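Local structure of LamCAT (Aquimarina, 6JH5) at residues L51-K56 / Y65-M70; G115-M120 / Y160-D165; S156-T161 / F172-L177. The protein probably hydrolyses laminarin, a storage beta-1,3-glucan of brown algae, as a calcium-binding glycoside hydrolase of family 16. All blocks are in the same frame, centred on the assembly; numbering follows the deposited sequence.

Interaction 1: residues L51-K56 / Y65-M70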
loop_
_atom_site.group_PDB
_atom_site.type_symbol
_atom_site.label_atom_id
_atom_site.label_comp_id
_atom_site.label_asym_id
_atom_site.label_seq_id
_atom_site.Cartn_x
_atom_site.Cartn_y
_atom_site.Cartn_z
ATOM N N LEU A 51 13.018 6.687 2.302
ATOM C CA LEU A 51 12.402 6.032 3.467
ATOM C C LEU A 51 12.869 4.576 3.394
ATOM O O LEU A 51 12.899 4.029 2.309
ATOM C CB LEU A 51 10.875 6.075 3.345
ATOM C CG LEU A 51 10.119 5.087 4.225
ATOM C CD1 LEU A 51 10.188 5.477 5.693
ATOM C CD2 LEU A 51 8.675 5.002 3.787
ATOM N N VAL A 52 13.277 4.035 4.517
ATOM C CA VAL A 52 13.641 2.607 4.567
ATOM C C VAL A 52 12.698 1.939 5.544
ATOM O O VAL A 52 12.695 2.318 6.666
ATOM C CB VAL A 52 15.076 2.406 5.061
ATOM C CG1 VAL A 52 15.432 0.932 5.086
ATOM C CG2 VAL A 52 16.052 3.188 4.219
ATOM N N ILE A 53 11.929 0.974 5.061
ATOM C CA ILE A 53 11.124 0.135 5.975
ATOM C C ILE A 53 11.894 -1.183 6.062
ATOM O O ILE A 53 12.066 -1.799 5.059
ATOM C CB ILE A 53 9.701 -0.065 5.447
ATOM C CG1 ILE A 53 8.895 1.224 5.597
ATOM C CG2 ILE A 53 9.045 -1.215 6.186
ATOM C CD1 ILE A 53 7.483 1.137 5.090
ATOM N N THR A 54 12.361 -1.522 7.250
ATOM C CA THR A 54 13.171 -2.742 7.406
ATOM C C THR A 54 12.351 -3.794 8.133
ATOM O O THR A 54 11.839 -3.479 9.154
ATOM C CB THR A 54 14.419 -2.439 8.242
ATOM O OG1 THR A 54 15.137 -1.401 7.605
ATOM C CG2 THR A 54 15.324 -3.640 8.417
ATOM N N ALA A 55 12.227 -4.975 7.539
ATOM C CA ALA A 55 11.581 -6.088 8.253
ATOM C C ALA A 55 12.699 -6.878 8.928
ATOM O O ALA A 55 13.714 -7.073 8.320
ATOM C CB ALA A 55 10.778 -6.951 7.319
ATOM N N LYS A 56 12.478 -7.275 10.170
ATOM C CA LYS A 56 13.543 -7.973 10.923
ATOM C C LYS A 56 13.028 -9.232 11.616
ATOM O O LYS A 56 11.877 -9.326 11.879
ATOM C CB LYS A 56 14.047 -7.055 12.041
ATOM C CG LYS A 56 14.672 -5.759 11.562
ATOM C CD LYS A 56 15.157 -4.883 12.688
ATOM C CE LYS A 56 15.811 -3.619 12.167
ATOM N NZ LYS A 56 15.784 -2.536 13.179
ATOM N N TYR A 65 8.653 -11.422 13.976
ATOM C CA TYR A 65 9.112 -10.484 12.936
ATOM C C TYR A 65 8.595 -9.086 13.285
ATOM O O TYR A 65 7.560 -8.954 13.877
ATOM C CB TYR A 65 8.597 -10.868 11.545
ATOM C CG TYR A 65 8.890 -12.285 11.141
ATOM C CD1 TYR A 65 10.090 -12.622 10.562
ATOM C CD2 TYR A 65 7.974 -13.286 11.372
ATOM C CE1 TYR A 65 10.365 -13.930 10.205
ATOM C CE2 TYR A 65 8.232 -14.594 11.023
ATOM C CZ TYR A 65 9.434 -14.920 10.440
ATOM O OH TYR A 65 9.697 -16.206 10.108
ATOM N N THR A 66 9.373 -8.094 12.896
ATOM C CA THR A 66 8.968 -6.684 13.055
ATOM C C THR A 66 9.073 -5.999 11.700
ATOM O O THR A 66 9.849 -6.407 10.883
ATOM C CB THR A 66 9.800 -5.940 14.100
ATOM O OG1 THR A 66 11.160 -5.998 13.702
ATOM C CG2 THR A 66 9.593 -6.509 15.483
ATOM N N SER A 67 8.245 -4.989 11.525
ATOM C CA SER A 67 8.237 -4.209 10.275
ATOM C C SER A 67 7.526 -2.877 10.543
ATOM O O SER A 67 7.374 -2.522 11.673
ATOM C CB SER A 67 7.607 -4.968 9.141
ATOM O OG SER A 67 7.818 -4.306 7.927
ATOM N N THR A 68 7.173 -2.168 9.490
ATOM C CA THR A 68 6.484 -0.875 9.688
ATOM C C THR A 68 5.204 -0.810 8.846
ATOM O O THR A 68 5.214 -1.319 7.767
ATOM C CB THR A 68 7.392 0.299 9.285
ATOM O OG1 THR A 68 8.282 0.483 10.371
ATOM C CG2 THR A 68 6.679 1.616 9.064
ATOM N N ARG A 69 4.164 -0.235 9.415
ATOM C CA ARG A 69 2.934 0.119 8.676
ATOM C C ARG A 69 2.686 1.592 9.003
ATOM O O ARG A 69 2.480 1.888 10.147
ATOM C CB ARG A 69 1.751 -0.760 9.066
ATOM C CG ARG A 69 0.443 -0.414 8.371
ATOM C CD ARG A 69 -0.548 -1.547 8.426
ATOM N NE ARG A 69 -1.903 -1.070 8.300
ATOM C CZ ARG A 69 -2.938 -1.850 8.049
ATOM N NH1 ARG A 69 -2.750 -3.135 7.821
ATOM N NH2 ARG A 69 -4.154 -1.344 8.012
ATOM N N MET A 70 2.731 2.451 8.000
ATOM C CA MET A 70 2.584 3.894 8.275
ATOM C C MET A 70 1.491 4.462 7.369
ATOM O O MET A 70 1.289 3.918 6.320
ATOM C CB MET A 70 3.926 4.601 8.085
ATOM C CG MET A 70 4.530 4.371 6.742
ATOM S SD MET A 70 6.325 4.730 6.661
ATOM C CE MET A 70 6.323 6.525 6.574
#

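Interaction 2: residues G115-M120 / Y160-D165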
loop_
_atom_site.group_PDB
_atom_site.type_symbol
_atom_site.label_atom_id
_atom_site.label_comp_id
_atom_site.label_asym_id
_atom_site.label_seq_id
_atom_site.Cartn_x
_atom_site.Cartn_y
_atom_site.Cartn_z
ATOM N N GLY A 115 -13.778 1.151 1.318
ATOM C CA GLY A 115 -13.044 1.094 0.044
ATOM C C GLY A 115 -11.537 0.991 0.260
ATOM O O GLY A 115 -11.029 1.587 1.174
ATOM N N GLU A 116 -10.867 0.261 -0.617
ATOM C CA GLU A 116 -9.400 0.111 -0.554
ATOM C C GLU A 116 -8.849 0.159 -1.982
ATOM O O GLU A 116 -9.406 -0.486 -2.826
ATOM C CB GLU A 116 -9.048 -1.224 0.095
ATOM C CG GLU A 116 -7.572 -1.547 0.142
ATOM C CD GLU A 116 -7.294 -2.823 0.931
ATOM O OE1 GLU A 116 -8.083 -3.187 1.744
ATOM O OE2 GLU A 116 -6.331 -3.420 0.710
ATOM N N ILE A 117 -7.834 0.989 -2.209
ATOM C CA ILE A 117 -7.157 0.977 -3.529
ATOM C C ILE A 117 -5.713 0.531 -3.261
ATOM O O ILE A 117 -4.998 1.257 -2.657
ATOM C CB ILE A 117 -7.174 2.350 -4.231
ATOM C CG1 ILE A 117 -8.554 3.016 -4.252
ATOM C CG2 ILE A 117 -6.583 2.219 -5.626
ATOM C CD1 ILE A 117 -8.503 4.501 -4.563
ATOM N N ASP A 118 -5.362 -0.654 -3.728
ATOM C CA ASP A 118 -3.972 -1.136 -3.598
ATOM C C ASP A 118 -3.227 -0.692 -4.870
ATOM O O ASP A 118 -3.521 -1.177 -5.909
ATOM C CB ASP A 118 -3.969 -2.652 -3.449
ATOM C CG ASP A 118 -4.820 -3.138 -2.303
ATOM O OD1 ASP A 118 -4.560 -2.732 -1.217
ATOM O OD2 ASP A 118 -5.703 -3.910 -2.559
ATOM N N ILE A 119 -2.378 0.313 -4.741
ATOM C CA ILE A 119 -1.636 0.838 -5.912
ATOM C C ILE A 119 -0.561 -0.165 -6.315
ATOM O O ILE A 119 -0.312 -0.312 -7.473
ATOM C CB ILE A 119 -1.075 2.220 -5.548
ATOM C CG1 ILE A 119 -2.218 3.158 -5.157
ATOM C CG2 ILE A 119 -0.287 2.774 -6.721
ATOM C CD1 ILE A 119 -1.758 4.451 -4.516
ATOM N N MET A 120 0.088 -0.739 -5.314
ATOM C CA MET A 120 1.106 -1.779 -5.537
ATOM C C MET A 120 1.045 -2.804 -4.405
ATOM O O MET A 120 1.043 -2.406 -3.274
ATOM C CB MET A 120 2.526 -1.191 -5.570
ATOM C CG MET A 120 3.649 -2.174 -5.852
ATOM S SD MET A 120 4.128 -3.303 -4.491
ATOM C CE MET A 120 4.796 -2.148 -3.295
ATOM N N TYR A 160 5.104 3.302 -9.187
ATOM C CA TYR A 160 3.764 2.693 -9.050
ATOM C C TYR A 160 2.757 3.830 -8.945
ATOM O O TYR A 160 2.907 4.625 -8.093
ATOM C CB TYR A 160 3.763 1.777 -7.832
ATOM C CG TYR A 160 4.749 0.655 -7.984
ATOM C CD1 TYR A 160 4.436 -0.459 -8.736
ATOM C CD2 TYR A 160 6.004 0.735 -7.442
ATOM C CE1 TYR A 160 5.331 -1.497 -8.894
ATOM C CE2 TYR A 160 6.909 -0.297 -7.581
ATOM C CZ TYR A 160 6.579 -1.405 -8.326
ATOM O OH TYR A 160 7.463 -2.411 -8.496
ATOM N N THR A 161 1.793 3.846 -9.852
ATOM C CA THR A 161 0.873 4.992 -9.935
ATOM C C THR A 161 -0.583 4.564 -10.148
ATOM O O THR A 161 -0.821 3.565 -10.759
ATOM C CB THR A 161 1.256 5.781 -11.205
ATOM O OG1 THR A 161 2.651 6.079 -11.217
ATOM C CG2 THR A 161 0.488 7.061 -11.455
ATOM N N ILE A 162 -1.468 5.394 -9.628
ATOM C CA ILE A 162 -2.894 5.344 -10.022
ATOM C C ILE A 162 -3.288 6.730 -10.511
ATOM O O ILE A 162 -2.735 7.660 -10.058
ATOM C CB ILE A 162 -3.877 4.895 -8.925
ATOM C CG1 ILE A 162 -3.754 5.719 -7.645
ATOM C CG2 ILE A 162 -3.756 3.400 -8.693
ATOM C CD1 ILE A 162 -4.963 5.671 -6.762
ATOM N N GLU A 163 -4.197 6.750 -11.466
ATOM C CA GLU A 163 -4.889 7.985 -11.886
ATOM C C GLU A 163 -6.342 7.711 -11.525
ATOM O O GLU A 163 -6.840 6.726 -11.916
ATOM C CB GLU A 163 -4.656 8.321 -13.353
ATOM C CG GLU A 163 -3.240 8.768 -13.630
ATOM C CD GLU A 163 -3.036 9.106 -15.087
ATOM O OE1 GLU A 163 -4.004 9.115 -15.798
ATOM O OE2 GLU A 163 -1.925 9.302 -15.462
ATOM N N TRP A 164 -6.929 8.602 -10.754
ATOM C CA TRP A 164 -8.280 8.367 -10.218
ATOM C C TRP A 164 -9.126 9.616 -10.438
ATOM O O TRP A 164 -8.700 10.663 -10.111
ATOM C CB TRP A 164 -8.087 8.030 -8.744
ATOM C CG TRP A 164 -9.255 8.040 -7.818
ATOM C CD1 TRP A 164 -10.546 7.683 -8.056
ATOM C CD2 TRP A 164 -9.188 8.382 -6.432
ATOM N NE1 TRP A 164 -11.281 7.785 -6.913
ATOM C CE2 TRP A 164 -10.479 8.229 -5.909
ATOM C CE3 TRP A 164 -8.162 8.814 -5.595
ATOM C CZ2 TRP A 164 -10.756 8.499 -4.577
ATOM C CZ3 TRP A 164 -8.443 9.083 -4.288
ATOM C CH2 TRP A 164 -9.724 8.933 -3.791
ATOM N N ASP A 165 -10.285 9.415 -11.014
ATOM C CA ASP A 165 -11.252 10.512 -11.201
ATOM C C ASP A 165 -12.645 9.970 -10.896
ATOM O O ASP A 165 -12.781 8.871 -10.509
ATOM C CB ASP A 165 -11.095 11.252 -12.527
ATOM C CG ASP A 165 -11.586 10.523 -13.765
ATOM O OD1 ASP A 165 -12.190 9.494 -13.629
ATOM O OD2 ASP A 165 -11.302 11.014 -14.844
#

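Interaction 3: residues S156-T161 / F172-L177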
loop_
_atom_site.group_PDB
_atom_site.type_symbol
_atom_site.label_atom_id
_atom_site.label_comp_id
_atom_site.label_asym_id
_atom_site.label_seq_id
_atom_site.Cartn_x
_atom_site.Cartn_y
_atom_site.Cartn_z
ATOM N N SER A 156 14.665 -3.406 -7.986
ATOM C CA SER A 156 15.091 -2.100 -8.538
ATOM C C SER A 156 13.957 -1.099 -8.325
ATOM O O SER A 156 12.847 -1.509 -8.136
ATOM C CB SER A 156 15.440 -2.162 -9.996
ATOM O OG SER A 156 16.533 -3.018 -10.210
ATOM N N TYR A 157 14.264 0.181 -8.407
ATOM C CA TYR A 157 13.166 1.158 -8.262
ATOM C C TYR A 157 12.280 1.122 -9.501
ATOM O O TYR A 157 12.754 1.110 -10.595
ATOM C CB TYR A 157 13.660 2.596 -8.151
ATOM C CG TYR A 157 14.455 2.899 -6.915
ATOM C CD1 TYR A 157 13.858 3.197 -5.709
ATOM C CD2 TYR A 157 15.829 2.912 -6.978
ATOM C CE1 TYR A 157 14.617 3.494 -4.594
ATOM C CE2 TYR A 157 16.603 3.191 -5.875
ATOM C CZ TYR A 157 15.996 3.491 -4.678
ATOM O OH TYR A 157 16.811 3.758 -3.623
ATOM N N HIS A 158 10.988 1.196 -9.229
ATOM C CA HIS A 158 9.916 1.306 -10.235
ATOM C C HIS A 158 8.901 2.340 -9.745
ATOM O O HIS A 158 8.848 2.596 -8.588
ATOM C CB HIS A 158 9.236 -0.041 -10.498
ATOM C CG HIS A 158 10.114 -1.042 -11.161
ATOM N ND1 HIS A 158 10.221 -1.132 -12.514
ATOM C CD2 HIS A 158 10.911 -2.001 -10.663
ATOM C CE1 HIS A 158 11.057 -2.093 -12.813
ATOM N NE2 HIS A 158 11.476 -2.650 -11.710
ATOM N N ILE A 159 8.172 2.926 -10.675
ATOM C CA ILE A 159 7.165 3.945 -10.282
ATOM C C ILE A 159 5.773 3.314 -10.326
ATOM O O ILE A 159 5.397 2.856 -11.351
ATOM C CB ILE A 159 7.269 5.138 -11.224
ATOM C CG1 ILE A 159 8.716 5.621 -11.283
ATOM C CG2 ILE A 159 6.284 6.233 -10.834
ATOM C CD1 ILE A 159 9.135 6.325 -10.083
ATOM N N TYR A 160 5.104 3.302 -9.187
ATOM C CA TYR A 160 3.764 2.693 -9.050
ATOM C C TYR A 160 2.757 3.830 -8.945
ATOM O O TYR A 160 2.907 4.625 -8.093
ATOM C CB TYR A 160 3.763 1.777 -7.832
ATOM C CG TYR A 160 4.749 0.655 -7.984
ATOM C CD1 TYR A 160 4.436 -0.459 -8.736
ATOM C CD2 TYR A 160 6.004 0.735 -7.442
ATOM C CE1 TYR A 160 5.331 -1.497 -8.894
ATOM C CE2 TYR A 160 6.909 -0.297 -7.581
ATOM C CZ TYR A 160 6.579 -1.405 -8.326
ATOM O OH TYR A 160 7.463 -2.411 -8.496
ATOM N N THR A 161 1.793 3.846 -9.852
ATOM C CA THR A 161 0.873 4.992 -9.935
ATOM C C THR A 161 -0.583 4.564 -10.148
ATOM O O THR A 161 -0.821 3.565 -10.759
ATOM C CB THR A 161 1.256 5.781 -11.205
ATOM O OG1 THR A 161 2.651 6.079 -11.217
ATOM C CG2 THR A 161 0.488 7.061 -11.455
ATOM N N PHE A 172 -0.740 1.949 -13.161
ATOM C CA PHE A 172 0.420 1.869 -14.059
ATOM C C PHE A 172 1.684 1.504 -13.289
ATOM O O PHE A 172 1.771 1.757 -12.123
ATOM C CB PHE A 172 0.734 3.257 -14.614
ATOM C CG PHE A 172 -0.415 4.013 -15.223
ATOM C CD1 PHE A 172 -1.343 4.646 -14.434
ATOM C CD2 PHE A 172 -0.550 4.119 -16.583
ATOM C CE1 PHE A 172 -2.386 5.356 -14.986
ATOM C CE2 PHE A 172 -1.589 4.830 -17.141
ATOM C CZ PHE A 172 -2.499 5.455 -16.342
ATOM N N VAL A 173 2.606 0.838 -13.967
ATOM C CA VAL A 173 3.988 0.666 -13.440
ATOM C C VAL A 173 4.925 1.213 -14.514
ATOM O O VAL A 173 4.768 0.853 -15.635
ATOM C CB VAL A 173 4.356 -0.773 -13.059
ATOM C CG1 VAL A 173 5.779 -0.839 -12.522
ATOM C CG2 VAL A 173 3.354 -1.332 -12.071
ATOM N N ASP A 174 5.734 2.197 -14.150
ATOM C CA ASP A 174 6.677 2.850 -15.099
ATOM C C ASP A 174 5.893 3.426 -16.275
ATOM O O ASP A 174 6.365 3.361 -17.396
ATOM C CB ASP A 174 7.797 1.907 -15.499
ATOM C CG ASP A 174 8.564 1.358 -14.313
ATOM O OD1 ASP A 174 8.732 2.082 -13.350
ATOM O OD2 ASP A 174 8.952 0.229 -14.395
ATOM N N GLY A 175 4.677 3.887 -15.996
ATOM C CA GLY A 175 3.801 4.521 -16.994
ATOM C C GLY A 175 3.068 3.531 -17.875
ATOM O O GLY A 175 2.390 3.958 -18.742
ATOM N N ASN A 176 3.207 2.254 -17.594
ATOM C CA ASN A 176 2.545 1.209 -18.404
ATOM C C ASN A 176 1.200 0.858 -17.752
ATOM O O ASN A 176 1.198 0.391 -16.659
ATOM C CB ASN A 176 3.439 -0.015 -18.549
ATOM C CG ASN A 176 4.742 0.309 -19.242
ATOM O OD1 ASN A 176 5.802 -0.040 -18.765
ATOM N ND2 ASN A 176 4.652 0.984 -20.352
ATOM N N LEU A 177 0.115 1.102 -18.480
ATOM C CA LEU A 177 -1.253 0.832 -17.965
ATOM C C LEU A 177 -1.477 -0.678 -17.939
ATOM O O LEU A 177 -1.194 -1.307 -18.919
ATOM C CB LEU A 177 -2.258 1.498 -18.901
ATOM C CG LEU A 177 -3.722 1.236 -18.595
ATOM C CD1 LEU A 177 -4.079 1.869 -17.282
ATOM C CD2 LEU A 177 -4.596 1.776 -19.706
HETATM O O HOH W 1 3.790 4.793 -13.385
#

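Interaction 1: residues L51-K56 / Y65-M70
Lys-56 and Thr-66 form an antiparallel hydrogen-bonded pair: Lys-56 N gives its hydrogen to Thr-66 O at 2.9 Å, and Thr-66 N returns one to Lys-56 O at 3.0 Å. Both carbonyls also receive a CA-H, that of Ala-55 CA at 3.2 Å from Thr-66 O and that of Tyr-65 CA at Lys-56 O. Beyond Ser-67 the two chains part, and the backbone of 51-55 turns to other partners, Leu-51, Ile-53 and Ala-55 to Val-225, Met-223 and Ala-221, Val-52 and Thr-54 to Thr-45 and Asn-43. The buried hydroxyls are likewise satisfied from outside. Thr-66 OG1, set between its own N and carbonyl carbon (chi1 59°), lies 3.5 Å from Lys-56 CB but bonds to Glu-58 and Asn-43; Ser-67 OG reaches Met-203 O, Thr-68 OG1 the carbonyl of Arg-40, and Tyr-65 OH bonds to Asn-216 OD1. Where the strands diverge, contact passes to the carbon atoms and sulfur of side chains. Ile-53 lays CG2 against Thr-68 CB at 3.8 Å, and Leu-51 meets Met-70 tip to tip, CD2 3.7 Å from SD, a fit for a flexible thioether. The hairpin thus opens like a fork: strand 50-60 runs between strands 44-47 and 221-232, whereas strand 63-71 pairs with strand 197-205, whose Leu-201 and Met-203 also touch Leu-51 and Ala-55.

Interaction 2: residues G115-M120 / Y160-D165
Ile-119 rests on the strand of Tyr-160 and Ile-162, and these three residues have the most surface buried here. Its two branches divide the work. CG2, anti to the backbone N, presses on the peptide joining Tyr-160 to Thr-161, 3.9 Å from Tyr-160 C, while CG1 lies 3.9 Å from Ile-162 CG2, the two side chains crossing at about a right angle. Ile-162 in turn holds CG1 between its own N and carbonyl carbon (chi1 54°), which carries CD1 to 4.0 Å from Ile-117 CG2. Beta-branched residues suit both strands, since they fill the space between layers with little freedom to turn. The layers are the two sheets of the family 16 beta-sandwich, and segment 115-120 carries the family's Glu-Ile-Asp-Ile-Met-Glu signature, completed by Glu-121. In it Ile-119 and Met-120 both face Phe-99 as a classic beta bulge, so consecutive side chains point toward segment 160-165, whereas that of Asp-118 starts away from it. The bulge delivers Met-120 CG over one face of the Tyr-160 ring, 3.5 Å from its centroid, in a CH-pi contact, with SD farther out in a Met-aromatic contact. An alanine in place of Tyr-160 would probably open a gap under Met-120 and leave its bent chain free to turn. At the far end Ile-117 CD1 stands 4.3 Å from the centroid of the Trp-164 six-membered ring, over its face, while Trp-164 NE1 bonds to Phe-193 O.

Interaction 3: residues S156-T161 / F172-L177
His-158 and Asp-174 join the start of strand 158-164 to the turn that follows strand 168-173. The imidazole can be followed outward. CB lies 3.6 Å from Asp-174 OD1 and also touches Val-173 CG1; CG, anti to its own carbonyl carbon (chi1 -67°), is 3.7 Å from Asp-174 OD2. ND1 then donates to Asp-174 OD2 at 2.6 Å, a nearly straight bond (173°) lying in the ring plane and taken on the syn lone pair of the oxygen. CE1 flanks the same oxygen, and NE2, on the other side of the ring, bonds to Ser-153 O. The second carboxylate oxygen is used too: Ile-159 N reaches Asp-174 OD1 at 2.9 Å, nearly along the C-O axis, while Asp-174 N gives its hydrogen to Ile-159 O. One aspartate therefore continues the strand pairing with its side chain where its backbone has begun to turn.

The turn is of type I', from Val-173 to Asn-176, and needs positive phi at Asp-174 and Gly-175; glycine takes such angles readily. A water accepts from Gly-175 N at 2.9 Å and donates to Ile-159 O and Thr-161 OG1, linking the turn to the neighbouring strand; Thr-161 OG1 also bonds to Glu-84. Further along, Thr-161 and Phe-172 form a hydrogen-bonded antiparallel pair. Next to them, where the turn begins, Tyr-160 and Val-173 lie side by side, Tyr-160 CD1 3.6 Å from Val-173 CG2, an apolar patch on the side facing inward.

Since ND1 donates to a carboxylate and NE2 faces a carbonyl oxygen, both nitrogens of His-158 probably carry hydrogens, which would make the ring a cation and its link to Asp-174 partly ionic.

Along the chain interaction 1 closes first; segment 115-120 follows, and the other three segments, 156-161, 160-165 and 172-177, come close together. Interactions 2 and 3 have centres about 12 Å apart and share Tyr-160 and Thr-161 of strand 158-164, one using its face toward the opposing sheet, the other its edge toward strand 168-173. Interaction 1 lies about 22 Å from each, centre to centre. Strand pairing still connects them: 50-60 leads through 221-232 and 81-88 to 158-164, while 63-71 leads through 197-205 and 95-103 to 116-118. The hairpin of interaction 1 thus feeds both layers of the sandwich that interaction 2 packs together.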